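PDB 4Z80: EGF family domain-containing protein from Toxoplasma gondii, which binds a peptide of the rhoptry neck protein RON2L1 and probably thereby helps the parasite invade host cells at the moving junction. Local coordinates for residues A142-Y154 against L307-R319. Numbering follows the deposited sequence.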
loop_
_atom_site.group_PDB
_atom_site.type_symbol
_atom_site.label_atom_id
_atom_site.label_comp_id
_atom_site.label_asym_id
_atom_site.label_seq_id
_atom_site.Cartn_x
_atom_site.Cartn_y
_atom_site.Cartn_z
ATOM N N ALA A 142 -12.756 -11.870 -17.964
ATOM C CA ALA A 142 -13.339 -10.536 -17.815
ATOM C C ALA A 142 -12.304 -9.448 -17.520
ATOM O O ALA A 142 -12.635 -8.258 -17.490
ATOM C CB ALA A 142 -14.388 -10.543 -16.714
ATOM N N GLU A 143 -11.057 -9.854 -17.295
ATOM C CA GLU A 143 -10.034 -8.942 -16.781
ATOM C C GLU A 143 -9.374 -8.105 -17.874
ATOM O O GLU A 143 -9.447 -8.437 -19.054
ATOM C CB GLU A 143 -8.980 -9.752 -16.012
ATOM C CG GLU A 143 -9.602 -10.490 -14.818
ATOM C CD GLU A 143 -8.639 -11.390 -14.070
ATOM O OE1 GLU A 143 -7.550 -11.695 -14.603
ATOM O OE2 GLU A 143 -8.983 -11.799 -12.941
ATOM N N VAL A 144 -8.751 -6.998 -17.479
ATOM C CA VAL A 144 -8.013 -6.188 -18.439
ATOM C C VAL A 144 -6.978 -7.059 -19.146
ATOM O O VAL A 144 -6.448 -8.007 -18.562
ATOM C CB VAL A 144 -7.323 -4.972 -17.766
ATOM C CG1 VAL A 144 -8.352 -4.074 -17.095
ATOM C CG2 VAL A 144 -6.271 -5.416 -16.766
ATOM N N ALA A 145 -6.702 -6.745 -20.408
ATOM C CA ALA A 145 -5.765 -7.530 -21.197
ATOM C C ALA A 145 -4.427 -7.598 -20.472
ATOM O O ALA A 145 -4.007 -6.616 -19.864
ATOM C CB ALA A 145 -5.588 -6.924 -22.584
ATOM N N LYS A 146 -3.768 -8.750 -20.526
ATOM C CA LYS A 146 -2.480 -8.905 -19.849
ATOM C C LYS A 146 -1.495 -7.815 -20.283
ATOM O O LYS A 146 -0.713 -7.316 -19.470
ATOM C CB LYS A 146 -1.900 -10.293 -20.117
ATOM C CG LYS A 146 -0.562 -10.567 -19.423
ATOM C CD LYS A 146 -0.653 -10.483 -17.904
ATOM C CE LYS A 146 0.687 -10.865 -17.262
ATOM N NZ LYS A 146 0.651 -10.878 -15.779
ATOM N N SER A 147 -1.559 -7.413 -21.546
ATOM C CA SER A 147 -0.624 -6.429 -22.070
ATOM C C SER A 147 -0.814 -5.031 -21.489
ATOM O O SER A 147 0.054 -4.177 -21.677
ATOM C CB SER A 147 -0.725 -6.376 -23.597
ATOM O OG SER A 147 -2.048 -6.051 -24.002
ATOM N N ILE A 148 -1.927 -4.788 -20.787
ATOM C CA ILE A 148 -2.114 -3.520 -20.079
ATOM C C ILE A 148 -2.299 -3.703 -18.567
ATOM O O ILE A 148 -2.693 -2.764 -17.877
ATOM C CB ILE A 148 -3.332 -2.715 -20.633
ATOM C CG1 ILE A 148 -4.669 -3.370 -20.269
ATOM C CG2 ILE A 148 -3.220 -2.554 -22.147
ATOM C CD1 ILE A 148 -5.844 -2.402 -20.335
ATOM N N GLU A 149 -2.009 -4.894 -18.055
ATOM C CA GLU A 149 -2.149 -5.170 -16.621
ATOM C C GLU A 149 -1.403 -4.143 -15.778
ATOM O O GLU A 149 -0.273 -3.775 -16.100
ATOM C CB GLU A 149 -1.626 -6.564 -16.276
ATOM C CG GLU A 149 -1.819 -6.930 -14.798
ATOM C CD GLU A 149 -1.077 -8.185 -14.366
ATOM O OE1 GLU A 149 0.054 -8.428 -14.848
ATOM O OE2 GLU A 149 -1.616 -8.923 -13.519
ATOM N N GLY A 150 -2.036 -3.704 -14.692
ATOM C CA GLY A 150 -1.389 -2.879 -13.691
ATOM C C GLY A 150 -1.305 -3.620 -12.363
ATOM O O GLY A 150 -1.202 -4.852 -12.327
ATOM N N PHE A 151 -1.385 -2.865 -11.272
ATOM C CA PHE A 151 -1.261 -3.425 -9.925
ATOM C C PHE A 151 -2.499 -3.225 -9.060
ATOM O O PHE A 151 -2.517 -3.661 -7.912
ATOM C CB PHE A 151 -0.062 -2.797 -9.212
ATOM C CG PHE A 151 1.108 -3.713 -9.060
ATOM C CD1 PHE A 151 1.657 -4.342 -10.160
ATOM C CD2 PHE A 151 1.683 -3.911 -7.817
ATOM C CE1 PHE A 151 2.745 -5.176 -10.024
ATOM C CE2 PHE A 151 2.778 -4.736 -7.675
ATOM C CZ PHE A 151 3.307 -5.367 -8.779
ATOM N N ALA A 152 -3.530 -2.568 -9.588
ATOM C CA ALA A 152 -4.678 -2.219 -8.757
ATOM C C ALA A 152 -5.609 -3.402 -8.546
ATOM O O ALA A 152 -5.870 -4.175 -9.455
ATOM C CB ALA A 152 -5.447 -1.066 -9.374
ATOM N N MET A 153 -6.129 -3.526 -7.332
ATOM C CA MET A 153 -7.068 -4.597 -7.031
ATOM C C MET A 153 -8.369 -4.379 -7.803
ATOM O O MET A 153 -8.713 -3.249 -8.154
ATOM C CB MET A 153 -7.326 -4.668 -5.525
ATOM C CG MET A 153 -8.172 -5.846 -5.075
ATOM S SD MET A 153 -7.496 -7.403 -5.679
ATOM C CE MET A 153 -8.644 -8.561 -4.928
ATOM N N TYR A 154 -9.075 -5.476 -8.063
ATOM C CA TYR A 154 -10.392 -5.423 -8.692
ATOM C C TYR A 154 -11.285 -4.429 -7.972
ATOM O O TYR A 154 -11.187 -4.248 -6.759
ATOM C CB TYR A 154 -11.031 -6.816 -8.702
ATOM C CG TYR A 154 -10.138 -7.871 -9.313
ATOM C CD1 TYR A 154 -9.852 -7.862 -10.673
ATOM C CD2 TYR A 154 -9.578 -8.868 -8.533
ATOM C CE1 TYR A 154 -9.027 -8.814 -11.240
ATOM C CE2 TYR A 154 -8.757 -9.835 -9.092
ATOM C CZ TYR A 154 -8.483 -9.803 -10.443
ATOM O OH TYR A 154 -7.663 -10.766 -11.004
ATOM N N LEU A 307 7.372 -4.587 -19.664
ATOM C CA LEU A 307 6.338 -3.602 -20.035
ATOM C C LEU A 307 5.089 -4.179 -20.710
ATOM O O LEU A 307 3.978 -3.768 -20.375
ATOM C CB LEU A 307 6.937 -2.505 -20.921
ATOM C CG LEU A 307 8.001 -1.618 -20.252
ATOM C CD1 LEU A 307 8.563 -0.602 -21.240
ATOM C CD2 LEU A 307 7.455 -0.902 -19.017
ATOM N N THR A 308 5.251 -5.107 -21.649
ATOM C CA THR A 308 4.108 -5.745 -22.294
ATOM C C THR A 308 4.364 -7.222 -22.517
ATOM O O THR A 308 5.473 -7.630 -22.881
ATOM C CB THR A 308 3.762 -5.074 -23.649
ATOM O OG1 THR A 308 4.909 -5.075 -24.508
ATOM C CG2 THR A 308 3.316 -3.639 -23.442
ATOM N N THR A 309 3.334 -8.025 -22.263
ATOM C CA THR A 309 3.335 -9.445 -22.600
ATOM C C THR A 309 1.900 -9.924 -22.728
ATOM O O THR A 309 0.989 -9.286 -22.206
ATOM C CB THR A 309 4.051 -10.311 -21.542
ATOM O OG1 THR A 309 4.116 -11.665 -22.003
ATOM C CG2 THR A 309 3.316 -10.281 -20.213
ATOM N N ASP A 310 1.706 -11.055 -23.401
ATOM C CA ASP A 310 0.401 -11.717 -23.436
ATOM C C ASP A 310 0.332 -12.931 -22.505
ATOM O O ASP A 310 -0.734 -13.524 -22.319
ATOM C CB ASP A 310 0.075 -12.166 -24.858
ATOM C CG ASP A 310 -0.021 -11.010 -25.821
ATOM O OD1 ASP A 310 -0.668 -10.001 -25.472
ATOM O OD2 ASP A 310 0.554 -11.112 -26.924
ATOM N N ASP A 311 1.472 -13.306 -21.934
ATOM C CA ASP A 311 1.579 -14.521 -21.124
ATOM C C ASP A 311 0.983 -14.303 -19.742
ATOM O O ASP A 311 1.589 -13.632 -18.909
ATOM C CB ASP A 311 3.052 -14.933 -21.022
ATOM C CG ASP A 311 3.263 -16.243 -20.275
ATOM O OD1 ASP A 311 2.297 -16.817 -19.736
ATOM O OD2 ASP A 311 4.429 -16.694 -20.229
ATOM N N THR A 312 -0.197 -14.868 -19.499
ATOM C CA THR A 312 -0.894 -14.627 -18.240
ATOM C C THR A 312 -0.265 -15.389 -17.075
ATOM O O THR A 312 -0.689 -15.221 -15.927
ATOM C CB THR A 312 -2.392 -14.987 -18.337
ATOM O OG1 THR A 312 -2.547 -16.381 -18.645
ATOM C CG2 THR A 312 -3.063 -14.155 -19.415
ATOM N N ASN A 313 0.756 -16.196 -17.351
ATOM C CA ASN A 313 1.498 -16.841 -16.273
ATOM C C ASN A 313 2.778 -16.078 -15.927
ATOM O O ASN A 313 3.498 -16.458 -15.000
ATOM C CB ASN A 313 1.827 -18.291 -16.634
ATOM C CG ASN A 313 2.077 -19.149 -15.405
ATOM O OD1 ASN A 313 3.128 -19.777 -15.274
ATOM N ND2 ASN A 313 1.114 -19.159 -14.484
ATOM N N ALA A 314 3.054 -14.995 -16.653
ATOM C CA ALA A 314 4.231 -14.180 -16.377
ATOM C C ALA A 314 3.882 -13.045 -15.421
ATOM O O ALA A 314 2.708 -12.705 -15.235
ATOM C CB ALA A 314 4.819 -13.625 -17.673
ATOM N N PHE A 315 4.914 -12.507 -14.783
ATOM C CA PHE A 315 4.785 -11.351 -13.912
ATOM C C PHE A 315 5.676 -10.246 -14.460
ATOM O O PHE A 315 6.776 -10.503 -14.948
ATOM C CB PHE A 315 5.158 -11.697 -12.460
ATOM C CG PHE A 315 4.577 -10.745 -11.441
ATOM C CD1 PHE A 315 5.210 -9.545 -11.147
ATOM C CD2 PHE A 315 3.387 -11.045 -10.781
ATOM C CE1 PHE A 315 4.668 -8.657 -10.223
ATOM C CE2 PHE A 315 2.846 -10.153 -9.850
ATOM C CZ PHE A 315 3.492 -8.971 -9.570
ATOM N N TYR A 316 5.188 -9.016 -14.402
ATOM C CA TYR A 316 5.896 -7.881 -14.958
ATOM C C TYR A 316 7.117 -7.443 -14.156
ATOM O O TYR A 316 7.158 -7.556 -12.925
ATOM C CB TYR A 316 4.939 -6.695 -15.095
ATOM C CG TYR A 316 4.105 -6.766 -16.347
ATOM C CD1 TYR A 316 4.672 -6.473 -17.578
ATOM C CD2 TYR A 316 2.767 -7.148 -16.312
ATOM C CE1 TYR A 316 3.938 -6.554 -18.738
ATOM C CE2 TYR A 316 2.019 -7.218 -17.477
ATOM C CZ TYR A 316 2.611 -6.917 -18.682
ATOM O OH TYR A 316 1.900 -6.977 -19.865
ATOM N N CYS A 317 8.115 -6.953 -14.885
ATOM C CA CYS A 317 9.266 -6.288 -14.288
ATOM C C CYS A 317 8.775 -5.037 -13.583
ATOM O O CYS A 317 8.204 -4.162 -14.227
ATOM C CB CYS A 317 10.290 -5.902 -15.350
ATOM S SG CYS A 317 10.862 -7.234 -16.446
ATOM N N VAL A 318 8.984 -4.948 -12.276
ATOM C CA VAL A 318 8.576 -3.764 -11.531
ATOM C C VAL A 318 9.624 -3.436 -10.486
ATOM O O VAL A 318 10.389 -4.304 -10.074
ATOM C CB VAL A 318 7.194 -3.941 -10.819
ATOM C CG1 VAL A 318 6.092 -4.223 -11.819
ATOM C CG2 VAL A 318 7.244 -5.040 -9.762
ATOM N N ARG A 319 9.656 -2.187 -10.046
ATOM C CA ARG A 319 10.476 -1.839 -8.888
ATOM C C ARG A 319 9.942 -0.566 -8.268
ATOM O O ARG A 319 9.274 0.212 -8.947
ATOM C CB ARG A 319 11.952 -1.676 -9.271
ATOM C CG ARG A 319 12.266 -0.468 -10.151
ATOM C CD ARG A 319 13.720 -0.505 -10.649
ATOM N NE ARG A 319 13.959 -1.724 -11.405
ATOM C CZ ARG A 319 15.144 -2.150 -11.831
ATOM N NH1 ARG A 319 16.255 -1.466 -11.580
ATOM N NH2 ARG A 319 15.201 -3.291 -12.502
HETATM O O HOH W 1 -1.396 -12.766 -15.240
HETATM O O HOH W 2 -2.678 -8.786 -23.989
HETATM O O HOH W 3 2.386 -8.943 -13.180
#
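Lys146 reaches across the type I beta turn from Asp311 to Ala314, in the AMA1 (PAN clan) family region. An ST turn at Thr309 and an Asx turn at Asp311 shape this stretch. CG stands anti to the backbone N (chi1 -179°) and the chain bends at chi2 (61°), which runs its methylenes along the backbone carbonyls of Thr309 and Asp311. Lys146 NZ donates to Ala314 O at 2.8 Å. Lys146 NZ also makes a salt bridge to Glu149 OE1 (2.7 Å), and water 1 links it to Thr312 O. Lys146 O is gripped from opposite faces of its plane, by Glu149 N and by Tyr316 OH, which donates to Lys146 O at 2.7 Å. That OH also accepts from Thr309 N within its own segment. Ser147 N reaches Asp310 OD1 through water 2. Glu149 OE1 lies in plane at the edge of the Tyr316 ring, 3.3 Å from Tyr316 CD2, and water 3 joins it to Tyr316 N. Glu149 OE2 is hydrogen-bonded to Tyr294 OH and His122 N. Phe151 CZ lies 3.7 Å from Phe315 CZ, the ring planes 82° apart. Val318 begins strand 318-321, antiparallel to strand 101-104. Ile102 touches both Phe151 and Val318, so loop 142-154 packs beside this strand pair.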